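Local coordinates for bacterial bifunctional deaminase-reductase C-terminal domain-containing protein (Corynebacterium diphtheriae, PDB 2P4G) that is a pyrimidine reductase-like protein that probably acts as an NADP-dependent 5-amino-6-(5-phosphoribosylamino)uracil reductase in riboflavin biosynthesis, at residues 137-142 against 163-168; 75-80 against 113-118; 117-122 against 150-155. One frame throughout, in Å; residues are numbered along the deposited sequence.

Interaction 1 of 3, residues 137-142 against 163-168. With EDO (1,2-ethanediol), chain Q.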
loop_
_atom_site.group_PDB
_atom_site.type_symbol
_atom_site.label_atom_id
_atom_site.label_comp_id
_atom_site.label_asym_id
_atom_site.label_seq_id
_atom_site.Cartn_x
_atom_site.Cartn_y
_atom_site.Cartn_z
ATOM N N SER A 137 31.511 -13.604 -0.631
ATOM C CA SER A 137 31.916 -12.332 -0.041
ATOM C C SER A 137 31.128 -11.148 -0.652
ATOM O O SER A 137 30.971 -11.063 -1.864
ATOM C CB SER A 137 33.434 -12.126 -0.240
ATOM O OG SER A 137 33.944 -11.068 0.563
ATOM N N PRO A 138 30.620 -10.243 0.189
ATOM C CA PRO A 138 29.799 -9.163 -0.307
ATOM C C PRO A 138 30.632 -8.021 -0.840
ATOM O O PRO A 138 31.685 -7.717 -0.286
ATOM C CB PRO A 138 29.085 -8.680 0.945
ATOM C CG PRO A 138 30.051 -8.948 2.042
ATOM C CD PRO A 138 30.757 -10.190 1.660
ATOM N N LEU A 139 30.139 -7.376 -1.894
ATOM C CA LEU A 139 30.742 -6.177 -2.393
ATOM C C LEU A 139 30.134 -5.050 -1.535
ATOM O O LEU A 139 28.919 -4.864 -1.508
ATOM C CB LEU A 139 30.424 -6.017 -3.883
ATOM C CG LEU A 139 30.894 -4.745 -4.586
ATOM C CD1 LEU A 139 32.411 -4.587 -4.492
ATOM C CD2 LEU A 139 30.394 -4.740 -6.048
ATOM N N VAL A 140 30.980 -4.324 -0.811
ATOM C CA VAL A 140 30.513 -3.215 0.010
ATOM C C VAL A 140 30.690 -1.914 -0.760
ATOM O O VAL A 140 31.757 -1.659 -1.320
ATOM C CB VAL A 140 31.230 -3.155 1.365
ATOM C CG1 VAL A 140 30.760 -1.900 2.181
ATOM C CG2 VAL A 140 30.961 -4.442 2.115
ATOM N N ILE A 141 29.619 -1.124 -0.816
ATOM C CA ILE A 141 29.637 0.175 -1.481
ATOM C C ILE A 141 29.347 1.251 -0.417
ATOM O O ILE A 141 28.286 1.268 0.190
ATOM C CB ILE A 141 28.578 0.293 -2.620
ATOM C CG1 ILE A 141 28.664 -0.883 -3.612
ATOM C CG2 ILE A 141 28.691 1.667 -3.321
ATOM C CD1 ILE A 141 29.872 -0.912 -4.467
ATOM N N THR A 142 30.308 2.141 -0.215
ATOM C CA THR A 142 30.201 3.205 0.750
ATOM C C THR A 142 30.579 4.547 0.098
ATOM O O THR A 142 30.714 4.651 -1.124
ATOM C CB THR A 142 31.081 2.883 1.975
ATOM O OG1 THR A 142 30.904 3.897 2.968
ATOM C CG2 THR A 142 32.540 2.778 1.593
ATOM N N GLY A 163 39.478 -9.030 4.132
ATOM C CA GLY A 163 39.481 -9.296 2.695
ATOM C C GLY A 163 38.246 -8.897 1.895
ATOM O O GLY A 163 38.168 -9.212 0.707
ATOM N N VAL A 164 37.297 -8.195 2.520
ATOM C CA VAL A 164 36.105 -7.717 1.821
ATOM C C VAL A 164 36.442 -6.606 0.845
ATOM O O VAL A 164 37.179 -5.675 1.188
ATOM C CB VAL A 164 35.009 -7.228 2.811
ATOM C CG1 VAL A 164 33.854 -6.468 2.068
ATOM C CG2 VAL A 164 34.468 -8.441 3.629
ATOM N N GLU A 165 35.904 -6.714 -0.371
ATOM C CA GLU A 165 36.033 -5.672 -1.380
ATOM C C GLU A 165 35.131 -4.473 -1.080
ATOM O O GLU A 165 33.900 -4.625 -1.017
ATOM C CB GLU A 165 35.642 -6.245 -2.742
ATOM C CG GLU A 165 36.098 -5.418 -3.929
ATOM C CD GLU A 165 35.645 -6.014 -5.249
ATOM O OE1 GLU A 165 35.194 -7.198 -5.267
ATOM O OE2 GLU A 165 35.723 -5.283 -6.272
ATOM N N VAL A 166 35.732 -3.292 -0.924
ATOM C CA VAL A 166 34.983 -2.063 -0.625
ATOM C C VAL A 166 35.232 -0.973 -1.661
ATOM O O VAL A 166 36.368 -0.566 -1.866
ATOM C CB VAL A 166 35.356 -1.473 0.747
ATOM C CG1 VAL A 166 34.416 -0.308 1.080
ATOM C CG2 VAL A 166 35.322 -2.544 1.852
ATOM N N ILE A 167 34.167 -0.511 -2.309
ATOM C CA ILE A 167 34.246 0.598 -3.211
ATOM C C ILE A 167 33.778 1.824 -2.447
ATOM O O ILE A 167 32.668 1.822 -1.890
ATOM C CB ILE A 167 33.320 0.433 -4.416
ATOM C CG1 ILE A 167 33.741 -0.756 -5.289
ATOM C CG2 ILE A 167 33.339 1.714 -5.269
ATOM C CD1 ILE A 167 32.742 -1.037 -6.423
ATOM N N VAL A 168 34.615 2.862 -2.419
ATOM C CA VAL A 168 34.268 4.131 -1.789
ATOM C C VAL A 168 33.842 5.117 -2.865
ATOM O O VAL A 168 34.667 5.562 -3.643
ATOM C CB VAL A 168 35.472 4.709 -1.013
ATOM C CG1 VAL A 168 35.099 6.037 -0.342
ATOM C CG2 VAL A 168 35.969 3.689 -0.003
HETATM C C1 EDO Q . 36.790 -10.916 -3.357
HETATM O O1 EDO Q . 35.919 -11.336 -4.414
HETATM C C2 EDO Q . 36.727 -11.957 -2.254
HETATM O O2 EDO Q . 37.015 -11.373 -0.985
HETATM O O HOH W 1 34.067 -8.728 -0.977
#

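Interaction 2 of 3, residues 75-80 against 113-118. With EDO (1,2-ethanediol), chain N; EDO (1,2-ethanediol), chain H.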
loop_
_atom_site.group_PDB
_atom_site.type_symbol
_atom_site.label_atom_id
_atom_site.label_comp_id
_atom_site.label_asym_id
_atom_site.label_seq_id
_atom_site.Cartn_x
_atom_site.Cartn_y
_atom_site.Cartn_z
ATOM N N ALA A 75 23.325 -10.059 -9.516
ATOM C CA ALA A 75 23.698 -9.351 -8.269
ATOM C C ALA A 75 22.469 -8.961 -7.477
ATOM O O ALA A 75 21.375 -8.781 -8.025
ATOM C CB ALA A 75 24.517 -8.102 -8.575
ATOM N N ILE A 76 22.668 -8.828 -6.180
ATOM C CA ILE A 76 21.640 -8.390 -5.255
ATOM C C ILE A 76 22.187 -7.104 -4.660
ATOM O O ILE A 76 23.344 -7.049 -4.245
ATOM C CB ILE A 76 21.435 -9.436 -4.133
ATOM C CG1 ILE A 76 20.954 -10.766 -4.722
ATOM C CG2 ILE A 76 20.468 -8.964 -3.076
ATOM C CD1 ILE A 76 21.258 -11.967 -3.842
ATOM N N VAL A 77 21.366 -6.065 -4.648
ATOM C CA VAL A 77 21.710 -4.809 -4.024
ATOM C C VAL A 77 20.738 -4.595 -2.880
ATOM O O VAL A 77 19.522 -4.703 -3.046
ATOM C CB VAL A 77 21.629 -3.657 -5.036
ATOM C CG1 VAL A 77 21.737 -2.317 -4.345
ATOM C CG2 VAL A 77 22.717 -3.826 -6.123
ATOM N N VAL A 78 21.289 -4.340 -1.706
ATOM C CA VAL A 78 20.485 -4.156 -0.506
ATOM C C VAL A 78 21.238 -3.213 0.447
ATOM O O VAL A 78 22.460 -3.237 0.512
ATOM C CB VAL A 78 20.147 -5.526 0.163
ATOM C CG1 VAL A 78 21.407 -6.178 0.724
ATOM C CG2 VAL A 78 19.067 -5.374 1.254
ATOM N N GLY A 79 20.502 -2.365 1.158
ATOM C CA GLY A 79 21.102 -1.514 2.175
ATOM C C GLY A 79 21.582 -2.369 3.336
ATOM O O GLY A 79 20.903 -3.297 3.774
ATOM N N ALA A 80 22.761 -2.057 3.847
ATOM C CA ALA A 80 23.367 -2.846 4.914
ATOM C C ALA A 80 22.435 -3.040 6.139
ATOM O O ALA A 80 22.402 -4.121 6.732
ATOM C CB ALA A 80 24.699 -2.212 5.331
ATOM N N THR A 113 25.649 -7.369 -2.807
ATOM C CA THR A 113 26.192 -6.005 -2.794
ATOM C C THR A 113 25.498 -5.191 -1.708
ATOM O O THR A 113 24.266 -5.039 -1.705
ATOM C CB THR A 113 26.017 -5.307 -4.172
ATOM O OG1 THR A 113 26.550 -6.155 -5.186
ATOM C CG2 THR A 113 26.726 -3.937 -4.227
ATOM N N LEU A 114 26.304 -4.704 -0.772
ATOM C CA LEU A 114 25.793 -4.073 0.431
ATOM C C LEU A 114 26.150 -2.627 0.406
ATOM O O LEU A 114 27.330 -2.274 0.223
ATOM C CB LEU A 114 26.416 -4.704 1.676
ATOM C CG LEU A 114 26.143 -6.185 1.910
ATOM C CD1 LEU A 114 26.938 -6.637 3.158
ATOM C CD2 LEU A 114 24.618 -6.468 2.073
ATOM N N LEU A 115 25.124 -1.788 0.540
ATOM C CA LEU A 115 25.284 -0.351 0.559
ATOM C C LEU A 115 25.346 0.120 2.007
ATOM O O LEU A 115 24.410 -0.082 2.785
ATOM C CB LEU A 115 24.094 0.302 -0.142
ATOM C CG LEU A 115 23.767 -0.170 -1.558
ATOM C CD1 LEU A 115 22.632 0.673 -2.136
ATOM C CD2 LEU A 115 24.964 -0.114 -2.463
ATOM N N SER A 116 26.448 0.752 2.374
ATOM C CA SER A 116 26.694 1.128 3.758
ATOM C C SER A 116 27.459 2.417 3.845
ATOM O O SER A 116 28.678 2.473 3.546
ATOM C CB SER A 116 27.504 0.024 4.466
ATOM O OG SER A 116 27.796 0.404 5.803
ATOM N N LYS A 117 26.797 3.457 4.305
ATOM C CA LYS A 117 27.511 4.700 4.517
ATOM C C LYS A 117 28.347 4.678 5.795
ATOM O O LYS A 117 29.423 5.241 5.818
ATOM C CB LYS A 117 26.558 5.905 4.436
ATOM C CG LYS A 117 25.981 6.111 2.992
ATOM C CD LYS A 117 25.302 7.467 2.791
ATOM C CE LYS A 117 24.146 7.378 1.784
ATOM N NZ LYS A 117 23.747 8.731 1.252
ATOM N N SER A 118 27.886 3.997 6.834
ATOM C CA SER A 118 28.636 3.915 8.119
ATOM C C SER A 118 29.736 2.855 8.144
ATOM O O SER A 118 30.719 2.990 8.889
ATOM C CB SER A 118 27.690 3.631 9.290
ATOM O OG SER A 118 27.241 2.276 9.275
HETATM C C1 EDO N . 22.265 1.225 5.141
HETATM O O1 EDO N . 20.976 0.673 4.841
HETATM C C2 EDO N . 22.611 2.314 4.127
HETATM O O2 EDO N . 23.774 3.030 4.580
HETATM C C1 EDO H . 24.479 -7.800 7.254
HETATM O O1 EDO H . 25.440 -8.379 8.151
HETATM C C2 EDO H . 25.097 -6.566 6.563
HETATM O O2 EDO H . 24.584 -5.290 7.007
#

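Interaction 3 of 3, residues 117-122 against 150-155. With EDO (1,2-ethanediol), chain M; EDO (1,2-ethanediol), chain N.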
loop_
_atom_site.group_PDB
_atom_site.type_symbol
_atom_site.label_atom_id
_atom_site.label_comp_id
_atom_site.label_asym_id
_atom_site.label_seq_id
_atom_site.Cartn_x
_atom_site.Cartn_y
_atom_site.Cartn_z
ATOM N N LYS A 117 26.797 3.457 4.305
ATOM C CA LYS A 117 27.511 4.700 4.517
ATOM C C LYS A 117 28.347 4.678 5.795
ATOM O O LYS A 117 29.423 5.241 5.818
ATOM C CB LYS A 117 26.558 5.905 4.436
ATOM C CG LYS A 117 25.981 6.111 2.992
ATOM C CD LYS A 117 25.302 7.467 2.791
ATOM C CE LYS A 117 24.146 7.378 1.784
ATOM N NZ LYS A 117 23.747 8.731 1.252
ATOM N N SER A 118 27.886 3.997 6.834
ATOM C CA SER A 118 28.636 3.915 8.119
ATOM C C SER A 118 29.736 2.855 8.144
ATOM O O SER A 118 30.719 2.990 8.889
ATOM C CB SER A 118 27.690 3.631 9.290
ATOM O OG SER A 118 27.241 2.276 9.275
ATOM N N LEU A 119 29.542 1.794 7.364
ATOM C CA LEU A 119 30.457 0.646 7.345
ATOM C C LEU A 119 30.389 -0.180 8.645
ATOM O O LEU A 119 31.315 -0.964 8.936
ATOM C CB LEU A 119 31.899 1.081 7.060
ATOM C CG LEU A 119 32.201 1.575 5.650
ATOM C CD1 LEU A 119 33.733 1.902 5.537
ATOM C CD2 LEU A 119 31.739 0.500 4.630
ATOM N N TYR A 120 29.304 0.005 9.413
ATOM C CA TYR A 120 29.089 -0.780 10.624
ATOM C C TYR A 120 28.581 -2.145 10.172
ATOM O O TYR A 120 27.542 -2.236 9.517
ATOM C CB TYR A 120 28.082 -0.154 11.604
ATOM C CG TYR A 120 27.905 -1.082 12.769
ATOM C CD1 TYR A 120 28.878 -1.162 13.754
ATOM C CD2 TYR A 120 26.833 -1.961 12.835
ATOM C CE1 TYR A 120 28.768 -2.064 14.789
ATOM C CE2 TYR A 120 26.703 -2.846 13.876
ATOM C CZ TYR A 120 27.677 -2.918 14.837
ATOM O OH TYR A 120 27.592 -3.823 15.874
ATOM N N PHE A 121 29.337 -3.193 10.508
ATOM C CA PHE A 121 28.942 -4.550 10.254
ATOM C C PHE A 121 29.182 -5.439 11.462
ATOM O O PHE A 121 30.089 -5.209 12.253
ATOM C CB PHE A 121 29.701 -5.107 9.055
ATOM C CG PHE A 121 29.335 -4.449 7.774
ATOM C CD1 PHE A 121 28.129 -4.709 7.184
ATOM C CD2 PHE A 121 30.182 -3.538 7.177
ATOM C CE1 PHE A 121 27.772 -4.107 5.999
ATOM C CE2 PHE A 121 29.844 -2.936 5.995
ATOM C CZ PHE A 121 28.630 -3.207 5.411
ATOM N N ASP A 122 28.362 -6.478 11.565
ATOM C CA ASP A 122 28.588 -7.589 12.505
ATOM C C ASP A 122 29.584 -8.589 11.921
ATOM O O ASP A 122 29.249 -9.351 11.033
ATOM C CB ASP A 122 27.253 -8.280 12.802
ATOM C CG ASP A 122 27.397 -9.550 13.616
ATOM O OD1 ASP A 122 28.472 -9.810 14.204
ATOM O OD2 ASP A 122 26.396 -10.292 13.644
ATOM N N GLU A 150 36.657 8.864 12.252
ATOM C CA GLU A 150 37.698 7.878 12.539
ATOM C C GLU A 150 37.110 6.471 12.734
ATOM O O GLU A 150 37.826 5.493 12.553
ATOM C CB GLU A 150 38.554 8.291 13.750
ATOM N N GLN A 151 35.834 6.387 13.122
ATOM C CA GLN A 151 35.078 5.127 13.123
ATOM C C GLN A 151 35.074 4.492 11.746
ATOM O O GLN A 151 35.350 3.305 11.597
ATOM C CB GLN A 151 33.605 5.364 13.479
ATOM C CG GLN A 151 33.263 5.212 14.939
ATOM C CD GLN A 151 32.166 6.179 15.367
ATOM O OE1 GLN A 151 31.081 6.221 14.764
ATOM N NE2 GLN A 151 32.446 6.965 16.408
ATOM N N TRP A 152 34.690 5.301 10.761
ATOM C CA TRP A 152 34.560 4.872 9.382
ATOM C C TRP A 152 35.912 4.396 8.885
ATOM O O TRP A 152 36.009 3.279 8.367
ATOM C CB TRP A 152 34.001 6.019 8.533
ATOM C CG TRP A 152 33.701 5.698 7.101
ATOM C CD1 TRP A 152 32.497 5.298 6.570
ATOM C CD2 TRP A 152 34.615 5.782 6.009
ATOM N NE1 TRP A 152 32.621 5.124 5.211
ATOM C CE2 TRP A 152 33.912 5.413 4.843
ATOM C CE3 TRP A 152 35.971 6.123 5.906
ATOM C CZ2 TRP A 152 34.519 5.386 3.586
ATOM C CZ3 TRP A 152 36.573 6.088 4.659
ATOM C CH2 TRP A 152 35.841 5.724 3.515
ATOM N N ASP A 153 36.956 5.199 9.098
ATOM C CA ASP A 153 38.335 4.771 8.795
ATOM C C ASP A 153 38.633 3.378 9.369
ATOM O O ASP A 153 39.118 2.502 8.649
ATOM C CB ASP A 153 39.378 5.732 9.374
ATOM C CG ASP A 153 39.319 7.127 8.771
ATOM O OD1 ASP A 153 38.360 7.459 8.043
ATOM O OD2 ASP A 153 40.252 7.914 9.063
ATOM N N GLN A 154 38.332 3.193 10.662
ATOM C CA GLN A 154 38.663 1.957 11.394
ATOM C C GLN A 154 37.845 0.790 10.878
ATOM O O GLN A 154 38.329 -0.333 10.801
ATOM C CB GLN A 154 38.423 2.121 12.899
ATOM C CG GLN A 154 39.524 2.903 13.663
ATOM C CD GLN A 154 39.020 3.486 14.989
ATOM N N ARG A 155 36.608 1.071 10.506
ATOM C CA ARG A 155 35.724 0.066 9.981
ATOM C C ARG A 155 36.145 -0.369 8.580
ATOM O O ARG A 155 36.162 -1.562 8.244
ATOM C CB ARG A 155 34.310 0.623 9.969
ATOM C CG ARG A 155 33.688 0.716 11.341
ATOM C CD ARG A 155 32.333 1.375 11.267
ATOM N NE ARG A 155 31.778 1.674 12.581
ATOM C CZ ARG A 155 30.769 2.511 12.786
ATOM N NH1 ARG A 155 30.183 3.123 11.768
ATOM N NH2 ARG A 155 30.334 2.737 14.015
HETATM C C1 EDO M . 32.121 -3.077 14.340
HETATM O O1 EDO M . 31.407 -4.338 14.276
HETATM C C2 EDO M . 32.899 -2.738 13.071
HETATM O O2 EDO M . 32.056 -2.725 11.896
HETATM C C1 EDO N . 22.265 1.225 5.141
HETATM O O1 EDO N . 20.976 0.673 4.841
HETATM C C2 EDO N . 22.611 2.314 4.127
HETATM O O2 EDO N . 23.774 3.030 4.580
HETATM O O HOH W 2 33.455 -2.629 9.430
#

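Interaction 1 of 3, residues 137-142 against 163-168
Val140 and Ile167 join two parallel strands, 139-143 and 166-169, that helix 150-162 connects in a beta-alpha-beta unit at one end of the sheet. Evidence for the parallel pairing is direct: Val140 N donates to Glu165 O at 2.9 Å, Val140 O accepts from Ile167 N at 2.8 Å, and Thr142 N reaches Ile167 O at an N-H...O angle of 175°. Ile167 can be followed outward on the face packed by helix 175-184. Its CB lies 3.7 Å from Ile141 CD1; CG1, anti to the carbonyl carbon (chi1 -65°), has Ile141 CD1 and Leu139 CD1 as its nearest neighbours; and CD1 ends beside the same two methyls. The side chain also touches Ile178 of that helix. On the face toward helix 150-162, Val140 CG2 meets Val164 CG1 at 3.5 Å, the two side chains crossing at about a right angle. Leu139 CD1 rests 3.6 Å from Glu165 CD, whose carboxylate forms a salt bridge with Arg186. Before the strands pair, one water accepts a hydrogen bond from Glu165 N, donates to Pro138 O and bonds Ser137 OG. The tightest carbon pair is Ile141 CD1 to Ile167 CD1, 3.5 Å, two delta-methyls on side chains that run side by side.

Interaction 2 of 3, residues 75-80 against 113-118
Val78 and Leu114 meet on one face of two parallel strands, 75-79 and 111-115, and the backbones of the two strands carry the first shell of contacts. Val78 is held through both its backbone N and its O: the N donates to Thr113 O at 3.1 Å, and the O accepts from Leu115 N at 3.0 Å. A further bond at each end extends the pairing, from Thr113 N to Ile76 O (2.7 Å, bent to 140° at the hydrogen) and from Ala80 N to Leu115 O (2.8 Å). The last donor sits 29° out of the carbonyl plane, where the first strand is already turning into helix 80-85.

Side chains fill in around this backbone. Val78 CG1 lies between the backbone N and the carbonyl carbon (chi1 67°), which sets it against Leu114 CD2 at 3.5 Å, a tight methyl pair. On the opposite face Val77 CG1 packs on Leu115 CD1 at 3.8 Å, while Val77 CG2 runs beside Thr113 CB. Ala80 CB touches Ser116 CB at 3.7 Å.

Further out, Leu183 of helix 175-184 packs against Val77 and Thr113, and Phe121 lies against Ala80 and Ser116. Ser116 OG bonds Leu119 N, tying the start of the following loop. Gly79, at the N-cap of helix 80-85, lies beside a 1,2-ethanediol that accepts from Lys117 N. This is the central parallel part of the sheet in a RibD C-terminal domain, a member of the dihydrofolate reductase-like clan, with a helix starting directly at a strand's C-terminal end.

Interaction 3 of 3, residues 117-122 against 150-155
Leu119 and Trp152 supply the apolar part of this contact, between the loop after strand 111-115 and the first turns of helix 150-162. Leu119 CD1 stands over one face of the indole in a CH-pi contact, 3.6 Å from the centroid of the five-membered ring. Trp152 CG is anti to the backbone N (chi1 -175°), and chi2 of 94° then turns the indole. Lys117 O approaches the ring edge, 3.2 Å from CD1. The indole NE1 has Thr142 OG1 as its hydrogen-bond partner.

Polar contacts centre on Arg155. NH1 donates to Ser118 O at 2.9 Å; the oxygen lies in the guanidinium plane, whereas the donor stands 51° out of the carbonyl plane. Tyr120 CB sits over one guanidinium face and Gln151 CB over the opposite one. The loop is shaped by an ST turn, Tyr120 N donating to Ser118 OG at 3.1 Å.

A water and a bound 1,2-ethanediol, probably from the crystallisation liquor, form the third group. The water donates to Leu119 O and Arg155 O and bonds the diol, held by Phe121 N and O. This is loop-to-helix packing, with the connecting helix of a beta-alpha-beta unit meeting the loop that leads from strand 111-115 to strand 139-143.

Interactions 1 and 2 belong to the parallel part of one mixed sheet, their centres about 9 Å apart: strand 139-143 lies next to strand 111-115, with Leu139 O 2.7 Å from Leu114 N and Ile141 N 2.8 Å from Leu114 O. Interaction 3 begins where interaction 2 ends, sharing Lys117 and Ser118, and its helix belongs to the crossover of interaction 1. Thr142 OG1, the partner of the indole in interaction 3, also lies 2.7 Å from Ser116 O of interaction 2. Leu119 CD2 packs 3.6 Å from Val140 CG1, while Phe121 CE1 lies 3.7 Å from Ala80 CB. The 1,2-ethanediol at Lys117 N touches interactions 2 and 3; it probably comes from the crystallisation liquor.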